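Local coordinates for protein type I site-specific restriction-modification system, R (Restriction) subunit (Vibrio vulnificus, PDB 3H1T) that is the putative restriction subunit of a type I restriction-modification system, with helicase-like motor domains that probably bind ATP and DNA and drive translocation, at residues L164-H172 / F216-W227. Residues are numbered along the deposited sequence; the frame is centred on the assembly and turned at random.
Sequences LDTLLSPYH and FQISWKLWSARW
Lys221 NZ is gripped by two backbone carbonyls, Ser169 O at 2.7 Å and Leu167 O at 2.9 Å, an example of a buried ammonium held by backbone oxygens where a helix gives way to a loop. Its own helix, 211-224, is the one that follows the P-loop in the P-loop NTPase fold of the helicase-like motor; segment 164-172, in the linker from the N-terminal region, runs antiparallel to it, Thr166 beside Ala225 and Tyr171 beside Gln217. The lysine chain leaves extended, then bends at chi3 and chi4, which brings NZ into the turn of residues 167-169. The two bonds differ: NZ lies only 16° from the carbonyl plane of Ser169 but well above that of Leu167. A return bond pins the same turn, because Ser169 OG donates to Lys221 O at 2.8 Å, in the carbonyl plane and on a lone pair.

Apolar contacts flank this polar centre. On one side the methyl CG2 of Thr166 presses against Leu222 CD2 (3.5 Å); Trp227, whose N bonds back to Leu222 O in the Schellman motif around Arg226, offers its CB to the same methyl. On the other, Tyr171 sets its ring edge against Lys221 CD, while its hydroxyl bonds to Asn188 of helix 181-195. Beyond it His172, Phe216 and Trp220 form an aromatic cluster. With CG anti to the backbone N (chi1 178°), the imidazole brings CD2 over the Trp220 face, edge-to-face with planes at 80°, and Phe216 turns its edge, offset, to the imidazole face. His172 CB adds a CH-pi contact, 3.7 Å from the centroid of the Trp220 five-membered ring and close to its normal.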
ATOM      1  N   LEU A 164     -21.469  14.358  12.841  1.00 42.76           N
ATOM      2  CA  LEU A 164     -22.009  13.632  11.698  1.00 42.02           C
ATOM      3  C   LEU A 164     -21.621  14.226  10.342  1.00 41.34           C
ATOM      4  O   LEU A 164     -21.433  13.492   9.375  1.00 41.74           O
ATOM      5  CB  LEU A 164     -23.534  13.556  11.787  1.00 43.88           C
ATOM      6  CG  LEU A 164     -24.068  12.675  12.915  1.00 44.43           C
ATOM      7  CD1 LEU A 164     -25.597  12.650  12.885  1.00 45.05           C
ATOM      8  CD2 LEU A 164     -23.502  11.270  12.751  1.00 44.19           C
ATOM      9  N   ASP A 165     -21.495  15.547  10.264  1.00 47.40           N
ATOM     10  CA  ASP A 165     -21.162  16.167   8.987  1.00 47.14           C
ATOM     11  C   ASP A 165     -19.695  16.023   8.636  1.00 47.18           C
ATOM     12  O   ASP A 165     -19.308  16.196   7.474  1.00 48.55           O
ATOM     13  CB  ASP A 165     -21.545  17.646   8.973  1.00 64.39           C
ATOM     14  CG  ASP A 165     -22.959  17.886   9.475  1.00 67.85           C
ATOM     15  OD1 ASP A 165     -23.148  17.985  10.714  1.00 68.69           O
ATOM     16  OD2 ASP A 165     -23.877  17.973   8.626  1.00 70.52           O
ATOM     17  N   THR A 166     -18.862  15.727   9.627  1.00 36.64           N
ATOM     18  CA  THR A 166     -17.463  15.539   9.325  1.00 33.40           C
ATOM     19  C   THR A 166     -17.348  14.101   8.857  1.00 32.39           C
ATOM     20  O   THR A 166     -16.701  13.817   7.847  1.00 33.04           O
ATOM     21  CB  THR A 166     -16.581  15.766  10.546  1.00 41.45           C
ATOM     22  OG1 THR A 166     -16.893  17.040  11.120  1.00 40.58           O
ATOM     23  CG2 THR A 166     -15.111  15.773  10.129  1.00 39.82           C
ATOM     24  N   LEU A 167     -18.018  13.198   9.564  1.00 32.04           N
ATOM     25  CA  LEU A 167     -17.991  11.789   9.215  1.00 30.00           C
ATOM     26  C   LEU A 167     -18.435  11.573   7.781  1.00 29.35           C
ATOM     27  O   LEU A 167     -17.917  10.688   7.102  1.00 30.09           O
ATOM     28  CB  LEU A 167     -18.904  10.985  10.139  1.00 26.00           C
ATOM     29  CG  LEU A 167     -18.737   9.465   9.994  1.00 27.69           C
ATOM     30  CD1 LEU A 167     -17.541   9.048  10.821  1.00 25.11           C
ATOM     31  CD2 LEU A 167     -19.972   8.718  10.480  1.00 27.43           C
ATOM     32  N   LEU A 168     -19.383  12.388   7.317  1.00 29.67           N
ATOM     33  CA  LEU A 168     -19.902  12.254   5.958  1.00 30.07           C
ATOM     34  C   LEU A 168     -19.331  13.268   4.978  1.00 30.89           C
ATOM     35  O   LEU A 168     -19.727  13.290   3.813  1.00 32.44           O
ATOM     36  CB  LEU A 168     -21.425  12.365   5.945  1.00 26.89           C
ATOM     37  CG  LEU A 168     -22.248  11.393   6.801  1.00 26.92           C
ATOM     38  CD1 LEU A 168     -23.733  11.688   6.615  1.00 24.77           C
ATOM     39  CD2 LEU A 168     -21.929   9.949   6.422  1.00 23.11           C
ATOM     40  N   SER A 169     -18.408  14.108   5.438  1.00 31.09           N
ATOM     41  CA  SER A 169     -17.788  15.114   4.573  1.00 32.35           C
ATOM     42  C   SER A 169     -17.289  14.424   3.302  1.00 31.96           C
ATOM     43  O   SER A 169     -16.523  13.475   3.377  1.00 30.89           O
ATOM     44  CB  SER A 169     -16.634  15.781   5.336  1.00 39.76           C
ATOM     45  OG  SER A 169     -15.944  16.731   4.544  1.00 43.77           O
ATOM     46  N   PRO A 170     -17.721  14.900   2.119  1.00 33.45           N
ATOM     47  CA  PRO A 170     -17.357  14.361   0.801  1.00 34.41           C
ATOM     48  C   PRO A 170     -15.873  14.285   0.475  1.00 34.50           C
ATOM     49  O   PRO A 170     -15.082  15.110   0.938  1.00 34.35           O
ATOM     50  CB  PRO A 170     -18.117  15.283  -0.172  1.00 26.53           C
ATOM     51  CG  PRO A 170     -19.318  15.726   0.637  1.00 27.38           C
ATOM     52  CD  PRO A 170     -18.649  16.038   1.966  1.00 28.33           C
ATOM     53  N   TYR A 171     -15.493  13.266  -0.293  1.00 40.75           N
ATOM     54  CA  TYR A 171     -14.120  13.127  -0.733  1.00 43.40           C
ATOM     55  C   TYR A 171     -13.982  14.215  -1.774  1.00 46.08           C
ATOM     56  O   TYR A 171     -14.948  14.903  -2.127  1.00 46.42           O
ATOM     57  CB  TYR A 171     -13.851  11.783  -1.452  1.00 45.99           C
ATOM     58  CG  TYR A 171     -13.865  10.542  -0.611  1.00 46.70           C
ATOM     59  CD1 TYR A 171     -13.502  10.573   0.734  1.00 47.54           C
ATOM     60  CD2 TYR A 171     -14.204   9.325  -1.172  1.00 48.37           C
ATOM     61  CE1 TYR A 171     -13.480   9.406   1.506  1.00 48.81           C
ATOM     62  CE2 TYR A 171     -14.187   8.152  -0.417  1.00 50.31           C
ATOM     63  CZ  TYR A 171     -13.828   8.200   0.920  1.00 49.26           C
ATOM     64  OH  TYR A 171     -13.845   7.045   1.661  1.00 49.87           O
ATOM     65  N   HIS A 172     -12.771  14.353  -2.285  1.00 35.54           N
ATOM     66  CA  HIS A 172     -12.521  15.302  -3.336  1.00 38.18           C
ATOM     67  C   HIS A 172     -12.436  14.373  -4.549  1.00 41.64           C
ATOM     68  O   HIS A 172     -11.552  13.515  -4.610  1.00 41.07           O
ATOM     69  CB  HIS A 172     -11.213  16.029  -3.081  1.00 46.18           C
ATOM     70  CG  HIS A 172     -10.861  17.000  -4.156  1.00 45.03           C
ATOM     71  ND1 HIS A 172     -10.187  16.633  -5.299  1.00 43.30           N
ATOM     72  CD2 HIS A 172     -11.149  18.317  -4.296  1.00 44.30           C
ATOM     73  CE1 HIS A 172     -10.075  17.678  -6.098  1.00 43.09           C
ATOM     74  NE2 HIS A 172     -10.651  18.712  -5.512  1.00 44.10           N
ATOM     75  N   PHE A 216      -4.280  12.700   1.948  1.00 36.49           N
ATOM     76  CA  PHE A 216      -5.006  13.824   1.352  1.00 35.81           C
ATOM     77  C   PHE A 216      -6.505  13.836   1.654  1.00 34.27           C
ATOM     78  O   PHE A 216      -7.040  14.861   2.058  1.00 35.06           O
ATOM     79  CB  PHE A 216      -4.801  13.843  -0.168  1.00 37.57           C
ATOM     80  CG  PHE A 216      -5.717  14.790  -0.898  1.00 38.60           C
ATOM     81  CD1 PHE A 216      -5.517  16.164  -0.821  1.00 38.18           C
ATOM     82  CD2 PHE A 216      -6.785  14.302  -1.665  1.00 36.32           C
ATOM     83  CE1 PHE A 216      -6.364  17.039  -1.490  1.00 38.16           C
ATOM     84  CE2 PHE A 216      -7.638  15.169  -2.343  1.00 36.35           C
ATOM     85  CZ  PHE A 216      -7.429  16.538  -2.255  1.00 37.15           C
ATOM     86  N   GLN A 217      -7.182  12.706   1.480  1.00 33.32           N
ATOM     87  CA  GLN A 217      -8.624  12.674   1.732  1.00 34.82           C
ATOM     88  C   GLN A 217      -9.021  12.829   3.205  1.00 34.72           C
ATOM     89  O   GLN A 217     -10.109  13.316   3.506  1.00 34.17           O
ATOM     90  CB  GLN A 217      -9.246  11.400   1.140  1.00 32.05           C
ATOM     91  CG  GLN A 217      -9.121  11.279  -0.390  1.00 30.75           C
ATOM     92  CD  GLN A 217     -10.086  12.179  -1.175  1.00 32.13           C
ATOM     93  OE1 GLN A 217     -10.173  12.085  -2.397  1.00 33.65           O
ATOM     94  NE2 GLN A 217     -10.804  13.046  -0.478  1.00 30.11           N
ATOM     95  N   ILE A 218      -8.155  12.422   4.126  1.00 32.34           N
ATOM     96  CA  ILE A 218      -8.472  12.592   5.540  1.00 33.25           C
ATOM     97  C   ILE A 218      -8.460  14.105   5.788  1.00 34.68           C
ATOM     98  O   ILE A 218      -9.386  14.669   6.374  1.00 35.57           O
ATOM     99  CB  ILE A 218      -7.404  11.925   6.447  1.00 35.47           C
ATOM    100  CG1 ILE A 218      -7.448  10.393   6.294  1.00 32.83           C
ATOM    101  CG2 ILE A 218      -7.653  12.302   7.902  1.00 35.60           C
ATOM    102  CD1 ILE A 218      -6.296   9.663   6.994  1.00 29.11           C
ATOM    103  N   SER A 219      -7.397  14.751   5.309  1.00 38.29           N
ATOM    104  CA  SER A 219      -7.217  16.194   5.445  1.00 39.17           C
ATOM    105  C   SER A 219      -8.385  16.937   4.815  1.00 38.77           C
ATOM    106  O   SER A 219      -8.965  17.831   5.429  1.00 38.49           O
ATOM    107  CB  SER A 219      -5.927  16.636   4.754  1.00 42.53           C
ATOM    108  OG  SER A 219      -4.850  15.796   5.124  1.00 46.54           O
ATOM    109  N   TRP A 220      -8.734  16.572   3.589  1.00 33.57           N
ATOM    110  CA  TRP A 220      -9.832  17.243   2.920  1.00 35.25           C
ATOM    111  C   TRP A 220     -11.140  17.067   3.699  1.00 36.63           C
ATOM    112  O   TRP A 220     -11.832  18.047   3.986  1.00 36.48           O
ATOM    113  CB  TRP A 220      -9.968  16.725   1.484  1.00 50.07           C
ATOM    114  CG  TRP A 220     -11.007  17.436   0.689  1.00 51.43           C
ATOM    115  CD1 TRP A 220     -12.266  16.997   0.412  1.00 51.36           C
ATOM    116  CD2 TRP A 220     -10.875  18.709   0.044  1.00 52.96           C
ATOM    117  NE1 TRP A 220     -12.927  17.910  -0.368  1.00 52.50           N
ATOM    118  CE2 TRP A 220     -12.097  18.972  -0.609  1.00 53.19           C
ATOM    119  CE3 TRP A 220      -9.843  19.653  -0.042  1.00 54.40           C
ATOM    120  CZ2 TRP A 220     -12.319  20.140  -1.351  1.00 54.16           C
ATOM    121  CZ3 TRP A 220     -10.063  20.818  -0.781  1.00 57.39           C
ATOM    122  CH2 TRP A 220     -11.295  21.048  -1.425  1.00 56.42           C
ATOM    123  N   LYS A 221     -11.467  15.831   4.068  1.00 36.81           N
ATOM    124  CA  LYS A 221     -12.694  15.570   4.814  1.00 36.87           C
ATOM    125  C   LYS A 221     -12.803  16.456   6.056  1.00 37.73           C
ATOM    126  O   LYS A 221     -13.787  17.179   6.221  1.00 38.17           O
ATOM    127  CB  LYS A 221     -12.791  14.085   5.215  1.00 32.37           C
ATOM    128  CG  LYS A 221     -13.356  13.169   4.126  1.00 30.87           C
ATOM    129  CD  LYS A 221     -13.433  11.705   4.560  1.00 30.29           C
ATOM    130  CE  LYS A 221     -14.462  11.464   5.665  1.00 30.62           C
ATOM    131  NZ  LYS A 221     -15.870  11.589   5.208  1.00 32.83           N
ATOM    132  N   LEU A 222     -11.793  16.411   6.921  1.00 41.82           N
ATOM    133  CA  LEU A 222     -11.803  17.210   8.142  1.00 42.88           C
ATOM    134  C   LEU A 222     -11.687  18.717   7.898  1.00 44.16           C
ATOM    135  O   LEU A 222     -12.314  19.504   8.605  1.00 44.09           O
ATOM    136  CB  LEU A 222     -10.678  16.755   9.065  1.00 35.59           C
ATOM    137  CG  LEU A 222     -10.810  15.353   9.659  1.00 33.90           C
ATOM    138  CD1 LEU A 222      -9.434  14.819  10.000  1.00 32.63           C
ATOM    139  CD2 LEU A 222     -11.701  15.402  10.878  1.00 34.29           C
ATOM    140  N   TRP A 223     -10.904  19.120   6.899  1.00 44.59           N
ATOM    141  CA  TRP A 223     -10.726  20.543   6.608  1.00 46.25           C
ATOM    142  C   TRP A 223     -12.019  21.201   6.130  1.00 47.20           C
ATOM    143  O   TRP A 223     -12.579  22.081   6.789  1.00 47.60           O
ATOM    144  CB  TRP A 223      -9.646  20.735   5.539  1.00 56.84           C
ATOM    145  CG  TRP A 223      -9.352  22.177   5.233  1.00 57.96           C
ATOM    146  CD1 TRP A 223      -8.797  23.105   6.078  1.00 58.27           C
ATOM    147  CD2 TRP A 223      -9.569  22.849   3.988  1.00 57.91           C
ATOM    148  NE1 TRP A 223      -8.653  24.309   5.429  1.00 57.43           N
ATOM    149  CE2 TRP A 223      -9.120  24.178   4.146  1.00 58.40           C
ATOM    150  CE3 TRP A 223     -10.099  22.456   2.752  1.00 57.99           C
ATOM    151  CZ2 TRP A 223      -9.185  25.116   3.108  1.00 58.48           C
ATOM    152  CZ3 TRP A 223     -10.161  23.393   1.718  1.00 57.19           C
ATOM    153  CH2 TRP A 223      -9.706  24.705   1.906  1.00 57.71           C
ATOM    154  N   SER A 224     -12.490  20.765   4.972  1.00 45.32           N
ATOM    155  CA  SER A 224     -13.702  21.312   4.399  1.00 45.77           C
ATOM    156  C   SER A 224     -14.884  21.281   5.362  1.00 44.90           C
ATOM    157  O   SER A 224     -15.804  22.082   5.229  1.00 46.01           O
ATOM    158  CB  SER A 224     -14.044  20.553   3.113  1.00 51.37           C
ATOM    159  OG  SER A 224     -13.936  19.155   3.307  1.00 53.23           O
ATOM    160  N   ALA A 225     -14.856  20.368   6.329  1.00 41.96           N
ATOM    161  CA  ALA A 225     -15.944  20.221   7.293  1.00 42.58           C
ATOM    162  C   ALA A 225     -15.817  21.174   8.482  1.00 44.10           C
ATOM    163  O   ALA A 225     -16.699  21.228   9.349  1.00 42.99           O
ATOM    164  CB  ALA A 225     -15.988  18.787   7.795  1.00 42.94           C
ATOM    165  N   ARG A 226     -14.716  21.917   8.516  1.00 53.97           N
ATOM    166  CA  ARG A 226     -14.447  22.866   9.589  1.00 54.74           C
ATOM    167  C   ARG A 226     -14.264  22.142  10.926  1.00 53.52           C
ATOM    168  O   ARG A 226     -14.649  22.662  11.977  1.00 54.69           O
ATOM    169  CB  ARG A 226     -15.585  23.891   9.730  1.00 75.02           C
ATOM    170  CG  ARG A 226     -15.978  24.616   8.449  1.00 78.60           C
ATOM    171  CD  ARG A 226     -14.763  25.144   7.696  1.00 82.12           C
ATOM    172  NE  ARG A 226     -15.071  26.361   6.945  1.00 84.21           N
ATOM    173  CZ  ARG A 226     -15.397  27.517   7.522  1.00 86.12           C
ATOM    174  NH1 ARG A 226     -15.455  27.602   8.849  1.00 85.29           N
ATOM    175  NH2 ARG A 226     -15.667  28.586   6.779  1.00 85.83           N
ATOM    176  N   TRP A 227     -13.690  20.941  10.890  1.00 44.63           N
ATOM    177  CA  TRP A 227     -13.430  20.173  12.107  1.00 42.93           C
ATOM    178  C   TRP A 227     -12.171  20.703  12.784  1.00 43.50           C
ATOM    179  O   TRP A 227     -11.269  21.226  12.123  1.00 43.92           O
ATOM    180  CB  TRP A 227     -13.204  18.677  11.800  1.00 37.68           C
ATOM    181  CG  TRP A 227     -12.472  17.952  12.930  1.00 34.03           C
ATOM    182  CD1 TRP A 227     -13.029  17.414  14.060  1.00 33.87           C
ATOM    183  CD2 TRP A 227     -11.047  17.883  13.119  1.00 32.89           C
ATOM    184  NE1 TRP A 227     -12.043  17.030  14.943  1.00 33.72           N
ATOM    185  CE2 TRP A 227     -10.819  17.310  14.393  1.00 31.37           C
ATOM    186  CE3 TRP A 227      -9.941  18.259  12.338  1.00 31.69           C
ATOM    187  CZ2 TRP A 227      -9.537  17.112  14.906  1.00 30.50           C
ATOM    188  CZ3 TRP A 227      -8.665  18.061  12.849  1.00 29.95           C
ATOM    189  CH2 TRP A 227      -8.477  17.491  14.125  1.00 31.42           C
TER